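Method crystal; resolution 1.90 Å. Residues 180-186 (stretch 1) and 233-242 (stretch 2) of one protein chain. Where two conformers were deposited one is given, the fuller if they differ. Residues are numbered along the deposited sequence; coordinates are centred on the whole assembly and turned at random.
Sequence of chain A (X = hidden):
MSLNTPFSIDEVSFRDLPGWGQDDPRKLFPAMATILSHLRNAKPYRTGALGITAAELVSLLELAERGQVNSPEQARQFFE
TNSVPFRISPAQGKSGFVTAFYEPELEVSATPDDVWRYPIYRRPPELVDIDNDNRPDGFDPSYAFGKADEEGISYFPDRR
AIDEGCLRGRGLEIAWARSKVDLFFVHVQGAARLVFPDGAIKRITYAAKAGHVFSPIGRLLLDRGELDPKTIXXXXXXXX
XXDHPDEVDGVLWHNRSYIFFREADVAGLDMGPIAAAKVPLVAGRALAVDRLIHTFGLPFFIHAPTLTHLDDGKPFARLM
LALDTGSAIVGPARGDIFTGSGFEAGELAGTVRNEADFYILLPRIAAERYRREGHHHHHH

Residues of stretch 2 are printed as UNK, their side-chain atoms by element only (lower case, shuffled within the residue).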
ATOM      1  N   LYS A 180     -11.161  -5.074  17.818  1.00 18.93           N
ATOM      2  CA  LYS A 180     -10.215  -5.977  17.142  1.00 19.61           C
ATOM      3  C   LYS A 180     -10.360  -5.945  15.623  1.00 18.04           C
ATOM      4  O   LYS A 180      -9.361  -6.067  14.902  1.00 18.28           O
ATOM      5  CB  LYS A 180     -10.201  -7.410  17.739  1.00 20.13           C
ATOM      6  CG  LYS A 180     -11.359  -8.301  17.424  1.00 23.98           C
ATOM      7  CD  LYS A 180     -11.241  -9.587  18.260  1.00 21.20           C
ATOM      8  CE  LYS A 180     -12.591 -10.208  18.520  1.00 25.28           C
ATOM      9  NZ  LYS A 180     -12.427 -11.416  19.407  1.00 20.46           N
ATOM     10  N   VAL A 181     -11.586  -5.745  15.120  1.00 17.36           N
ATOM     11  CA  VAL A 181     -11.778  -5.695  13.684  1.00 17.19           C
ATOM     12  C   VAL A 181     -11.191  -4.409  13.087  1.00 16.98           C
ATOM     13  O   VAL A 181     -10.566  -4.436  12.019  1.00 16.55           O
ATOM     14  CB  VAL A 181     -13.254  -5.907  13.273  1.00 18.24           C
ATOM     15  CG1 VAL A 181     -13.408  -5.672  11.769  1.00 16.87           C
ATOM     16  CG2 VAL A 181     -13.662  -7.361  13.627  1.00 17.75           C
ATOM     17  N   ASP A 182     -11.373  -3.284  13.782  1.00 16.85           N
ATOM     18  CA  ASP A 182     -10.851  -2.027  13.269  1.00 16.17           C
ATOM     19  C   ASP A 182      -9.321  -2.129  13.233  1.00 15.02           C
ATOM     20  O   ASP A 182      -8.691  -1.686  12.257  1.00 14.37           O
ATOM     21  CB  ASP A 182     -11.288  -0.840  14.137  1.00 16.95           C
ATOM     22  CG  ASP A 182     -12.761  -0.421  13.898  1.00 20.74           C
ATOM     23  OD1 ASP A 182     -13.373  -0.895  12.936  1.00 25.92           O
ATOM     24  OD2 ASP A 182     -13.294   0.390  14.686  1.00 23.80           O
ATOM     25  N   LEU A 183      -8.730  -2.702  14.283  1.00 14.06           N
ATOM     26  CA  LEU A 183      -7.273  -2.884  14.297  1.00 14.17           C
ATOM     27  C   LEU A 183      -6.802  -3.849  13.199  1.00 14.94           C
ATOM     28  O   LEU A 183      -5.768  -3.625  12.548  1.00 14.40           O
ATOM     29  CB  LEU A 183      -6.808  -3.350  15.672  1.00 14.43           C
ATOM     30  CG  LEU A 183      -5.315  -3.665  15.786  1.00 15.39           C
ATOM     31  CD1 LEU A 183      -4.438  -2.451  15.402  1.00 16.88           C
ATOM     32  CD2 LEU A 183      -5.051  -4.111  17.209  1.00 17.39           C
ATOM     33  N   PHE A 184      -7.531  -4.957  13.006  1.00 14.78           N
ATOM     34  CA  PHE A 184      -7.232  -5.846  11.874  1.00 14.53           C
ATOM     35  C   PHE A 184      -7.158  -5.104  10.548  1.00 15.16           C
ATOM     36  O   PHE A 184      -6.203  -5.285   9.761  1.00 14.85           O
ATOM     37  CB  PHE A 184      -8.247  -7.033  11.800  1.00 14.40           C
ATOM     38  CG  PHE A 184      -7.881  -8.070  10.752  1.00 12.82           C
ATOM     39  CD1 PHE A 184      -7.068  -9.151  11.083  1.00 12.96           C
ATOM     40  CD2 PHE A 184      -8.316  -7.934   9.437  1.00 13.85           C
ATOM     41  CE1 PHE A 184      -6.745 -10.135  10.129  1.00 14.01           C
ATOM     42  CE2 PHE A 184      -7.982  -8.906   8.461  1.00 14.11           C
ATOM     43  CZ  PHE A 184      -7.175 -10.005   8.826  1.00 14.01           C
ATOM     44  N   PHE A 185      -8.157  -4.271  10.259  1.00 16.10           N
ATOM     45  CA  PHE A 185      -8.132  -3.515   9.010  1.00 16.85           C
ATOM     46  C   PHE A 185      -6.984  -2.493   8.914  1.00 16.15           C
ATOM     47  O   PHE A 185      -6.507  -2.217   7.826  1.00 16.60           O
ATOM     48  CB  PHE A 185      -9.476  -2.853   8.757  1.00 18.51           C
ATOM     49  CG  PHE A 185     -10.461  -3.770   8.078  1.00 21.66           C
ATOM     50  CD1 PHE A 185     -10.589  -3.759   6.690  1.00 25.93           C
ATOM     51  CD2 PHE A 185     -11.229  -4.663   8.822  1.00 22.92           C
ATOM     52  CE1 PHE A 185     -11.489  -4.617   6.044  1.00 27.72           C
ATOM     53  CE2 PHE A 185     -12.137  -5.526   8.192  1.00 24.76           C
ATOM     54  CZ  PHE A 185     -12.284  -5.496   6.812  1.00 24.08           C
ATOM     55  N   VAL A 186      -6.562  -1.954  10.047  1.00 15.64           N
ATOM     56  CA  VAL A 186      -5.309  -1.157  10.101  1.00 15.36           C
ATOM     57  C   VAL A 186      -4.074  -2.003   9.692  1.00 15.26           C
ATOM     58  O   VAL A 186      -3.232  -1.549   8.923  1.00 16.02           O
ATOM     59  CB  VAL A 186      -5.144  -0.518  11.501  1.00 15.23           C
ATOM     60  CG1 VAL A 186      -3.706   0.014  11.721  1.00 13.99           C
ATOM     61  CG2 VAL A 186      -6.213   0.589  11.670  1.00 15.08           C
ATOM     62  N   UNK A 233     -17.498  -6.172  -0.332  1.00 25.10           N
ATOM     63  CA  UNK A 233     -16.750  -4.920  -0.154  1.00 24.11           C
ATOM     64  C   UNK A 233     -16.202  -4.903   1.264  1.00 22.94           C
ATOM     65  O   UNK A 233     -16.612  -5.736   2.085  1.00 22.41           O
ATOM     66  c   UNK A 233     -17.702  -3.733  -0.307  1.00 24.48           C
ATOM     67  o   UNK A 233     -18.746  -3.826   0.655  1.00 23.75           O
ATOM     68  N   UNK A 234     -15.305  -3.957   1.591  1.00 22.41           N
ATOM     69  CA  UNK A 234     -14.876  -3.793   2.987  0.50 21.67           C
ATOM     70  C   UNK A 234     -16.097  -3.715   3.908  1.00 22.05           C
ATOM     71  O   UNK A 234     -16.120  -4.308   4.999  1.00 21.80           O
ATOM     72  s   UNK A 234     -12.662  -0.806   5.042  0.50 21.02           S
ATOM     73  c   UNK A 234     -13.727   0.570   5.381  0.50 22.26           C
ATOM     74  c   UNK A 234     -13.797  -2.175   4.638  0.50 21.70           C
ATOM     75  c   UNK A 234     -14.000  -2.540   3.173  0.50 21.49           C
ATOM     76  N   UNK A 235     -17.109  -2.968   3.470  1.00 21.75           N
ATOM     77  CA  UNK A 235     -18.322  -2.746   4.274  1.00 22.38           C
ATOM     78  C   UNK A 235     -19.078  -4.052   4.574  1.00 21.95           C
ATOM     79  O   UNK A 235     -19.473  -4.289   5.714  1.00 22.73           O
ATOM     80  c   UNK A 235     -17.933   0.132   2.405  1.00 26.05           C
ATOM     81  o   UNK A 235     -17.306  -0.701   1.740  1.00 24.67           O
ATOM     82  c   UNK A 235     -19.261  -1.738   3.573  1.00 22.89           C
ATOM     83  c   UNK A 235     -18.786  -0.285   3.613  1.00 24.64           C
ATOM     84  n   UNK A 235     -17.917   1.440   2.121  1.00 26.10           N
ATOM     85  N   UNK A 236     -19.268  -4.908   3.574  1.00 21.47           N
ATOM     86  CA  UNK A 236     -20.003  -6.160   3.830  1.00 22.06           C
ATOM     87  C   UNK A 236     -19.193  -7.163   4.658  1.00 21.29           C
ATOM     88  O   UNK A 236     -19.754  -7.945   5.428  1.00 19.79           O
ATOM     89  c   UNK A 236     -21.344  -5.826   1.728  1.00 23.66           C
ATOM     90  o   UNK A 236     -19.433  -7.305   1.749  1.00 23.48           O
ATOM     91  c   UNK A 236     -20.527  -6.828   2.552  1.00 21.64           C
ATOM     92  N   UNK A 237     -17.870  -7.133   4.492  1.00 19.86           N
ATOM     93  CA  UNK A 237     -16.987  -7.958   5.312  1.00 18.97           C
ATOM     94  C   UNK A 237     -17.078  -7.524   6.780  1.00 19.22           C
ATOM     95  O   UNK A 237     -17.256  -8.346   7.681  1.00 18.93           O
ATOM     96  c   UNK A 237     -13.999  -8.278   2.705  1.00 19.65           C
ATOM     97  c   UNK A 237     -14.568  -8.604   5.806  1.00 17.08           C
ATOM     98  c   UNK A 237     -15.382  -8.578   3.415  1.00 19.53           C
ATOM     99  c   UNK A 237     -15.515  -7.904   4.802  1.00 19.29           C
ATOM    100  N   UNK A 238     -16.989  -6.215   7.020  1.00 18.66           N
ATOM    101  CA  UNK A 238     -17.109  -5.689   8.378  1.00 19.19           C
ATOM    102  C   UNK A 238     -18.504  -6.001   8.973  1.00 19.01           C
ATOM    103  O   UNK A 238     -18.617  -6.349  10.147  1.00 18.89           O
ATOM    104  c   UNK A 238     -15.402  -2.202   8.195  1.00 22.02           C
ATOM    105  c   UNK A 238     -13.237  -1.308   9.038  1.00 24.21           C
ATOM    106  n   UNK A 238     -12.085  -0.686   8.793  1.00 22.43           N
ATOM    107  n   UNK A 238     -14.068  -1.592   8.037  1.00 22.45           N
ATOM    108  c   UNK A 238     -16.889  -4.189   8.365  1.00 18.19           C
ATOM    109  n   UNK A 238     -13.554  -1.621  10.283  1.00 23.06           N
ATOM    110  c   UNK A 238     -15.413  -3.747   8.243  1.00 19.89           C
ATOM    111  N   UNK A 239     -19.548  -5.896   8.158  1.00 20.20           N
ATOM    112  CA  UNK A 239     -20.917  -6.242   8.644  1.00 20.60           C
ATOM    113  C   UNK A 239     -20.971  -7.711   9.072  1.00 20.18           C
ATOM    114  O   UNK A 239     -21.526  -8.041  10.131  1.00 20.68           O
ATOM    115  c   UNK A 239     -21.975  -5.971   7.558  1.00 20.88           C
ATOM    116  n   UNK A 239     -24.126  -5.720  10.351  1.00 30.93           N
ATOM    117  c   UNK A 239     -23.763  -5.167   9.205  1.00 29.58           C
ATOM    118  c   UNK A 239     -23.453  -6.112   8.062  1.00 22.79           C
ATOM    119  o   UNK A 239     -23.664  -3.949   9.058  1.00 31.01           O
ATOM    120  N   UNK A 240     -20.435  -8.596   8.229  1.00 19.32           N
ATOM    121  CA  UNK A 240     -20.456 -10.050   8.530  1.00 18.37           C
ATOM    122  C   UNK A 240     -19.755 -10.299   9.843  1.00 17.32           C
ATOM    123  O   UNK A 240     -20.265 -11.000  10.716  1.00 17.19           O
ATOM    124  n   UNK A 240     -20.847 -14.454   7.624  1.00 18.78           N
ATOM    125  c   UNK A 240     -19.788 -10.887   7.418  1.00 19.04           C
ATOM    126  c   UNK A 240     -18.008 -13.033   9.264  1.00 18.18           C
ATOM    127  c   UNK A 240     -17.478 -14.115   9.965  1.00 18.53           C
ATOM    128  c   UNK A 240     -19.216 -15.612   9.129  1.00 18.95           C
ATOM    129  c   UNK A 240     -19.973 -12.373   7.664  1.00 19.12           C
ATOM    130  c   UNK A 240     -18.088 -15.397   9.894  1.00 19.05           C
ATOM    131  c   UNK A 240     -20.988 -13.162   7.168  1.00 19.79           C
ATOM    132  c   UNK A 240     -19.162 -13.231   8.482  1.00 18.25           C
ATOM    133  c   UNK A 240     -19.751 -14.522   8.443  1.00 18.56           C
ATOM    134  N   UNK A 241     -18.584  -9.684  10.013  1.00 16.21           N
ATOM    135  CA  UNK A 241     -17.828  -9.822  11.248  1.00 16.13           C
ATOM    136  C   UNK A 241     -18.574  -9.234  12.460  1.00 16.70           C
ATOM    137  O   UNK A 241     -18.550  -9.802  13.542  1.00 16.97           O
ATOM    138  c   UNK A 241     -15.473  -9.921  10.158  1.00 16.51           C
ATOM    139  c   UNK A 241     -14.970 -11.248  10.774  1.00 17.23           C
ATOM    140  c   UNK A 241     -16.443  -9.157  11.086  1.00 15.99           C
ATOM    141  c   UNK A 241     -14.291  -8.946   9.793  1.00 17.30           C
ATOM    142  N   UNK A 242     -19.223  -8.091  12.273  1.00 17.82           N
ATOM    143  CA  UNK A 242     -20.046  -7.493  13.357  1.00 19.17           C
ATOM    144  C   UNK A 242     -21.196  -8.439  13.766  1.00 19.59           C
ATOM    145  O   UNK A 242     -21.549  -8.515  14.939  1.00 21.52           O
ATOM    146  c   UNK A 242     -20.624  -6.175  12.902  1.00 18.95           C
TER
HETATM  147  O   HOH W   1     -10.229   0.185  10.726  1.00 20.59           O

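Position 233 carries one carbon and then one oxygen, a short hydroxyl side chain that is out of reach of stretch 1. It is serine. Ser233 sits just before the helix, and its side chain serves as a cap, to be closed three residues on.

Position 234 has an unbranched chain of two carbons, a sulfur and a terminal carbon, and it packs on the ring of Phe185. It is methionine. Met234 leaves its backbone sideways to stretch 1, yet its CG comes 3.6 Å from CE1 of Phe185, and its SD lies 4.7 Å from the centroid of that ring, in an oblique approach.

At 235 three carbons, the third carrying one oxygen and one nitrogen, make an amide. The CA-to-CB bond points away from stretch 1, and nothing there is touched. The residue is glutamine, Gln235, its amide nitrogen engaged elsewhere in the structure.

Position 236 forks at its first carbon into an oxygen and a carbon, out of reach of stretch 1: threonine. Thr236 N donates to Ser233 OG (3.2 Å), and Ser233 N returns a bond to Thr236 OG1 (3.1 Å), so the two residues brace the start of the helix reciprocally.

Position 237 has four carbons, forked at the first, with one arm two carbons long, and one of these carbons meets the edge of the Phe185 ring. This is isoleucine, and the contact is made by Ile237 CG2, 4.0 Å from CZ of Phe185.

Position 238 extends three carbons, a nitrogen, and a carbon bearing two more nitrogens, a flat group lying over the face of the Phe185 ring. It is arginine. The CA-to-CB bond of Arg238 runs sideways, but the long chain brings its end to stretch 1, where NH1 lies 2.8 Å from OD1 of Asp182.

Position 239 again shows three carbons with an oxygen and a nitrogen at the end, well out of reach: Gln239, glutamine on an exposed surface.

Position 240 carries one carbon and then fused five- and six-membered rings that hold eight carbons and one nitrogen, out of reach of stretch 1: tryptophan.

Position 241 has four carbons forked at the second, and it touches Val181 and Phe185; hence leucine. Leu241 CD1 reaches 3.9 Å from CG1 of Val181 and 4.3 Å from CE2 of Phe185.

Position 242 has a single carbon and touches nothing on stretch 1: alanine.

The rule is a knob with a charged lid. The helices run roughly antiparallel, at 147°, and Phe185 inserts among Met234, Ile237, Arg238 and Leu241. The guanidinium lies flat on its ring, centres 4.2 Å apart and planes at 19°, a cation-pi stack that leaves the group's edge free for polar partners. Asp182 uses that edge in a salt bridge whose hydrogen bond is weak in angle (128°), while a water accepts from Arg238 NH2 (2.8 Å) and donates to Asp182 O (2.9 Å). A weak hydrogen bond from Arg238 NE to Met234 SD (3.4 Å) joins the arginine to a side chain one turn earlier in its own helix. One residue thus serves both the apolar packing and the charge.

Stretch 2 (233-242) SMQTIRQWLA
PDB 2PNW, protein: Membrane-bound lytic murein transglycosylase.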